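Local coordinates for beta-1,4-galactanase (Humicola insolens, PDB 1HJQ), which hydrolyses the beta-1,4-galactosidic linkages of type I arabinogalactans, as a family 53 glycoside hydrolase, at residues G75-F80 / V127-I132; N134-G139 / V177-G182. All coordinates share one frame; numbering follows the deposited sequence.

Contact 1: G75-F80 / V127-I132; sequences GLYINF and VDIVSI
With CG of Tyr-77 anti to its backbone N (chi1 166°) and CG2 of Ile-129 likewise anti to its own N, the phenol ring and that methyl meet: CG2 lies over one ring face, 4.0 Å from the Tyr-77 ring centroid, in a CH-pi contact. CB of Ser-131 approaches the ring edge near CE1. The two backbones run parallel, and Leu-76 O takes two donors, the N of Asp-128 at 2.9 Å and the N of Ile-129 at 3.1 Å, the former tilted from the carbonyl plane. Asp-128 reaches back with its carboxylate: OD2, using its anti lone pair, receives an almost straight bond from Leu-76 N at 3.0 Å. This pairing joins the third and fourth strands of the (beta/alpha)8 barrel, and helix 102-123 lies in the crossover between them. Parallel bonding continues through Ile-78, whose N donates to Ile-129 O and whose O accepts from Ser-131 N at 3.0 Å. On the helix-facing side, CG1 of Ile-78 packs on CG1 of Val-127 at 3.6 Å, and CG1 of Val-130 reaches CD2 and CE2 of Phe-80; Phe-120 and Met-117 of that helix pack on this layer. Ser-131 OG, on the barrel-interior side with Tyr-77, is hydrogen-bonded to Gly-133 O.

Contact 2: N134-G139 / V177-G182; sequences NEITQG and VHLDNG
Ile-136 N donates to His-178 O at 2.9 Å, with the donor in the carbonyl plane and the N-H...O angle bent to 144°. The same carbonyl oxygen also lies against CG1 of Ile-136, 3.4 Å away. Glu-135 N sits over one face of the His-178 imidazole, offset toward its rim, 3.3 Å from CD2. From the edge, in the ring plane, Asn-134 OD1 comes to 3.4 Å from the same CD2, its amide nearly perpendicular to the ring, while its ND2 is hydrogen-bonded to the carbonyl O of Ala-87. CG of Glu-135 lies 3.3 Å from NE2 of His-178, the two side chains running alongside each other. Here the loop after strand 129-132 meets the C-terminal end of strand 174-179, at the catalytic end of a clan GH-A TIM barrel: Glu-135 is the probable proton donor, and His-178 NE2 is hydrogen-bonded to Glu-245, the probable nucleophile. Glu-135 is extended beyond CG (chi2 -164°), which carries its OE2 to 3.3 Å from CB of Asp-180; the same oxygen is hydrogen-bonded to Ser-212. Away from the carboxylates, CD1 of Ile-136 meets CG1 of Val-177 at 4.1 Å, and CG1 of Ile-136 touches CD1 of Leu-179, whose side chain also packs on Tyr-192.

Both contacts are buried, and they share the barrel wall: contact 1 includes strand 129-132 and contact 2 the end of its neighbour, strand 174-179. Contact 1 is strand against strand, held by repeated backbone bonds with largely apolar packing. Contact 2 is a loop against a strand end, with a single sound backbone bond and polar side chains grouped around the probable acid-base and nucleophile. They meet where Ser-131 CB packs near His-178 CB and where Ile-132 CD1 approaches Val-177 CG2. Residues 134-139 continue from the C-terminal end of strand 129-132, so the loop carrying the probable proton donor follows directly on a strand of contact 1.

Contact 1: G75-F80 / V127-I132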
loop_
_atom_site.group_PDB
_atom_site.type_symbol
_atom_site.label_atom_id
_atom_site.label_comp_id
_atom_site.label_asym_id
_atom_site.label_seq_id
_atom_site.Cartn_x
_atom_site.Cartn_y
_atom_site.Cartn_z
ATOM N N GLY A 75 -3.475 10.303 9.072
ATOM C CA GLY A 75 -3.579 10.698 7.682
ATOM C C GLY A 75 -4.169 9.560 6.868
ATOM O O GLY A 75 -4.262 8.416 7.341
ATOM N N LEU A 76 -4.542 9.860 5.632
ATOM C CA LEU A 76 -5.157 8.872 4.771
ATOM C C LEU A 76 -4.403 8.602 3.465
ATOM O O LEU A 76 -3.991 9.520 2.760
ATOM C CB LEU A 76 -6.588 9.318 4.458
ATOM C CG LEU A 76 -7.435 8.422 3.559
ATOM C CD1 LEU A 76 -7.639 7.066 4.235
ATOM C CD2 LEU A 76 -8.765 9.095 3.290
ATOM N N TYR A 77 -4.241 7.322 3.155
ATOM C CA TYR A 77 -3.574 6.868 1.941
ATOM C C TYR A 77 -4.567 5.889 1.293
ATOM O O TYR A 77 -4.757 4.757 1.770
ATOM C CB TYR A 77 -2.246 6.190 2.327
ATOM C CG TYR A 77 -1.530 5.347 1.272
ATOM C CD1 TYR A 77 -2.050 5.164 -0.015
ATOM C CD2 TYR A 77 -0.347 4.677 1.599
ATOM C CE1 TYR A 77 -1.412 4.328 -0.936
ATOM C CE2 TYR A 77 0.298 3.838 0.689
ATOM C CZ TYR A 77 -0.235 3.662 -0.572
ATOM O OH TYR A 77 0.396 2.797 -1.444
ATOM N N ILE A 78 -5.228 6.355 0.234
ATOM C CA ILE A 78 -6.209 5.552 -0.492
ATOM C C ILE A 78 -5.494 4.707 -1.535
ATOM O O ILE A 78 -4.772 5.225 -2.381
ATOM C CB ILE A 78 -7.271 6.447 -1.187
ATOM C CG1 ILE A 78 -8.132 7.155 -0.132
ATOM C CG2 ILE A 78 -8.151 5.601 -2.111
ATOM C CD1 ILE A 78 -9.063 6.236 0.652
ATOM N N ASN A 79 -5.713 3.401 -1.461
ATOM C CA ASN A 79 -5.083 2.435 -2.348
ATOM C C ASN A 79 -6.091 1.788 -3.297
ATOM O O ASN A 79 -6.753 0.815 -2.938
ATOM C CB ASN A 79 -4.397 1.380 -1.471
ATOM C CG ASN A 79 -3.991 0.131 -2.229
ATOM O OD1 ASN A 79 -3.996 -0.950 -1.656
ATOM N ND2 ASN A 79 -3.626 0.270 -3.499
ATOM N N PHE A 80 -6.202 2.342 -4.503
ATOM C CA PHE A 80 -7.114 1.832 -5.527
ATOM C C PHE A 80 -6.585 0.548 -6.134
ATOM O O PHE A 80 -5.436 0.504 -6.554
ATOM C CB PHE A 80 -7.267 2.835 -6.677
ATOM C CG PHE A 80 -8.241 3.940 -6.405
ATOM C CD1 PHE A 80 -9.565 3.655 -6.080
ATOM C CD2 PHE A 80 -7.841 5.270 -6.483
ATOM C CE1 PHE A 80 -10.475 4.675 -5.833
ATOM C CE2 PHE A 80 -8.747 6.295 -6.237
ATOM C CZ PHE A 80 -10.068 5.992 -5.910
ATOM N N VAL A 127 -7.867 13.215 1.640
ATOM C CA VAL A 127 -7.055 12.111 1.146
ATOM C C VAL A 127 -5.659 12.691 0.957
ATOM O O VAL A 127 -5.488 13.674 0.242
ATOM C CB VAL A 127 -7.570 11.594 -0.218
ATOM C CG1 VAL A 127 -6.750 10.399 -0.661
ATOM C CG2 VAL A 127 -9.038 11.225 -0.121
ATOM N N ASP A 128 -4.663 12.085 1.591
ATOM C CA ASP A 128 -3.291 12.572 1.501
ATOM C C ASP A 128 -2.444 11.906 0.424
ATOM O O ASP A 128 -1.609 12.558 -0.206
ATOM C CB ASP A 128 -2.640 12.437 2.868
ATOM C CG ASP A 128 -3.370 13.242 3.917
ATOM O OD1 ASP A 128 -3.324 14.485 3.823
ATOM O OD2 ASP A 128 -4.010 12.645 4.813
ATOM N N ILE A 129 -2.653 10.607 0.223
ATOM C CA ILE A 129 -1.941 9.867 -0.810
ATOM C C ILE A 129 -2.940 8.968 -1.526
ATOM O O ILE A 129 -3.847 8.420 -0.898
ATOM C CB ILE A 129 -0.843 8.963 -0.235
ATOM C CG1 ILE A 129 0.246 9.801 0.424
ATOM C CG2 ILE A 129 -0.238 8.125 -1.346
ATOM C CD1 ILE A 129 1.325 8.964 1.069
ATOM N N VAL A 130 -2.770 8.826 -2.838
ATOM C CA VAL A 130 -3.633 7.973 -3.647
ATOM C C VAL A 130 -2.772 7.186 -4.622
ATOM O O VAL A 130 -2.029 7.773 -5.409
ATOM C CB VAL A 130 -4.632 8.782 -4.509
ATOM C CG1 VAL A 130 -5.614 7.837 -5.181
ATOM C CG2 VAL A 130 -5.370 9.783 -3.664
ATOM N N SER A 131 -2.852 5.863 -4.567
ATOM C CA SER A 131 -2.094 5.062 -5.517
ATOM C C SER A 131 -3.094 4.671 -6.588
ATOM O O SER A 131 -4.160 4.134 -6.289
ATOM C CB SER A 131 -1.491 3.806 -4.865
ATOM O OG SER A 131 -2.469 2.818 -4.609
ATOM N N ILE A 132 -2.772 4.984 -7.835
ATOM C CA ILE A 132 -3.658 4.637 -8.920
ATOM C C ILE A 132 -3.328 3.215 -9.364
ATOM O O ILE A 132 -2.711 2.987 -10.403
ATOM C CB ILE A 132 -3.504 5.634 -10.077
ATOM C CG1 ILE A 132 -2.022 5.919 -10.329
ATOM C CG2 ILE A 132 -4.230 6.926 -9.738
ATOM C CD1 ILE A 132 -1.769 6.841 -11.501
#

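Contact 2: N134-G139 / V177-G182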
loop_
_atom_site.group_PDB
_atom_site.type_symbol
_atom_site.label_atom_id
_atom_site.label_comp_id
_atom_site.label_asym_id
_atom_site.label_seq_id
_atom_site.Cartn_x
_atom_site.Cartn_y
_atom_site.Cartn_z
ATOM N N ASN A 134 -2.665 -1.103 -7.669
ATOM C CA ASN A 134 -1.991 -1.827 -6.593
ATOM C C ASN A 134 -1.015 -2.856 -7.161
ATOM O O ASN A 134 -1.432 -3.836 -7.780
ATOM C CB ASN A 134 -3.006 -2.550 -5.714
ATOM C CG ASN A 134 -2.366 -3.157 -4.477
ATOM O OD1 ASN A 134 -2.043 -2.445 -3.523
ATOM N ND2 ASN A 134 -2.160 -4.477 -4.496
ATOM N N GLU A 135 0.279 -2.641 -6.931
ATOM C CA GLU A 135 1.310 -3.548 -7.433
ATOM C C GLU A 135 1.048 -3.831 -8.913
ATOM O O GLU A 135 0.969 -4.990 -9.326
ATOM C CB GLU A 135 1.309 -4.873 -6.652
ATOM C CG GLU A 135 1.582 -4.745 -5.159
ATOM C CD GLU A 135 1.956 -6.078 -4.501
ATOM O OE1 GLU A 135 1.242 -7.080 -4.711
ATOM O OE2 GLU A 135 2.964 -6.126 -3.763
ATOM N N ILE A 136 0.907 -2.768 -9.701
ATOM C CA ILE A 136 0.634 -2.898 -11.126
ATOM C C ILE A 136 1.862 -3.202 -11.992
ATOM O O ILE A 136 1.931 -2.776 -13.140
ATOM C CB ILE A 136 -0.070 -1.630 -11.669
ATOM C CG1 ILE A 136 0.784 -0.383 -11.393
ATOM C CG2 ILE A 136 -1.440 -1.492 -11.018
ATOM C CD1 ILE A 136 0.172 0.938 -11.891
ATOM N N THR A 137 2.808 -3.966 -11.449
ATOM C CA THR A 137 4.026 -4.325 -12.172
ATOM C C THR A 137 3.753 -4.966 -13.531
ATOM O O THR A 137 4.492 -4.737 -14.488
ATOM C CB THR A 137 4.880 -5.306 -11.375
ATOM O OG1 THR A 137 4.999 -4.851 -10.023
ATOM C CG2 THR A 137 6.252 -5.413 -11.995
ATOM N N GLN A 138 2.717 -5.795 -13.608
ATOM C CA GLN A 138 2.364 -6.435 -14.872
ATOM C C GLN A 138 1.169 -5.693 -15.461
ATOM O O GLN A 138 0.368 -6.261 -16.211
ATOM C CB GLN A 138 2.006 -7.913 -14.670
ATOM C CG GLN A 138 3.160 -8.797 -14.193
ATOM C CD GLN A 138 4.443 -8.597 -15.001
ATOM O OE1 GLN A 138 4.448 -8.708 -16.230
ATOM N NE2 GLN A 138 5.541 -8.305 -14.305
ATOM N N GLY A 139 1.056 -4.417 -15.102
ATOM C CA GLY A 139 -0.036 -3.605 -15.602
ATOM C C GLY A 139 -1.296 -3.703 -14.757
ATOM O O GLY A 139 -1.277 -4.265 -13.660
ATOM N N VAL A 177 2.289 5.702 -7.890
ATOM C CA VAL A 177 2.271 4.531 -8.758
ATOM C C VAL A 177 2.934 3.464 -7.897
ATOM O O VAL A 177 4.045 3.651 -7.401
ATOM C CB VAL A 177 3.066 4.755 -10.064
ATOM C CG1 VAL A 177 3.241 3.422 -10.801
ATOM C CG2 VAL A 177 2.314 5.741 -10.956
ATOM N N HIS A 178 2.221 2.361 -7.705
ATOM C CA HIS A 178 2.673 1.271 -6.853
ATOM C C HIS A 178 3.067 0.005 -7.606
ATOM O O HIS A 178 2.266 -0.577 -8.339
ATOM C CB HIS A 178 1.564 0.973 -5.830
ATOM C CG HIS A 178 1.836 -0.205 -4.948
ATOM N ND1 HIS A 178 3.105 -0.693 -4.724
ATOM C CD2 HIS A 178 0.999 -0.976 -4.214
ATOM C CE1 HIS A 178 3.038 -1.717 -3.890
ATOM N NE2 HIS A 178 1.773 -1.908 -3.566
ATOM N N LEU A 179 4.316 -0.404 -7.412
ATOM C CA LEU A 179 4.868 -1.603 -8.034
ATOM C C LEU A 179 5.380 -2.494 -6.915
ATOM O O LEU A 179 5.739 -1.995 -5.851
ATOM C CB LEU A 179 6.035 -1.235 -8.951
ATOM C CG LEU A 179 5.808 -0.895 -10.425
ATOM C CD1 LEU A 179 4.641 0.030 -10.596
ATOM C CD2 LEU A 179 7.078 -0.270 -10.977
ATOM N N ASP A 180 5.414 -3.803 -7.141
ATOM C CA ASP A 180 5.916 -4.722 -6.124
ATOM C C ASP A 180 7.418 -4.889 -6.360
ATOM O O ASP A 180 7.969 -4.258 -7.262
ATOM C CB ASP A 180 5.180 -6.072 -6.208
ATOM C CG ASP A 180 5.709 -6.985 -7.319
ATOM O OD1 ASP A 180 5.860 -6.523 -8.475
ATOM O OD2 ASP A 180 5.961 -8.178 -7.024
ATOM N N ASN A 181 8.081 -5.712 -5.552
ATOM C CA ASN A 181 9.520 -5.953 -5.683
ATOM C C ASN A 181 10.390 -4.703 -5.794
ATOM O O ASN A 181 11.222 -4.605 -6.686
ATOM C CB ASN A 181 9.799 -6.850 -6.886
ATOM C CG ASN A 181 9.280 -8.256 -6.696
ATOM O OD1 ASN A 181 9.227 -8.766 -5.576
ATOM N ND2 ASN A 181 8.912 -8.901 -7.789
ATOM N N GLY A 182 10.204 -3.758 -4.879
ATOM C CA GLY A 182 10.982 -2.535 -4.903
ATOM C C GLY A 182 12.471 -2.769 -4.830
ATOM O O GLY A 182 13.251 -1.879 -5.161
#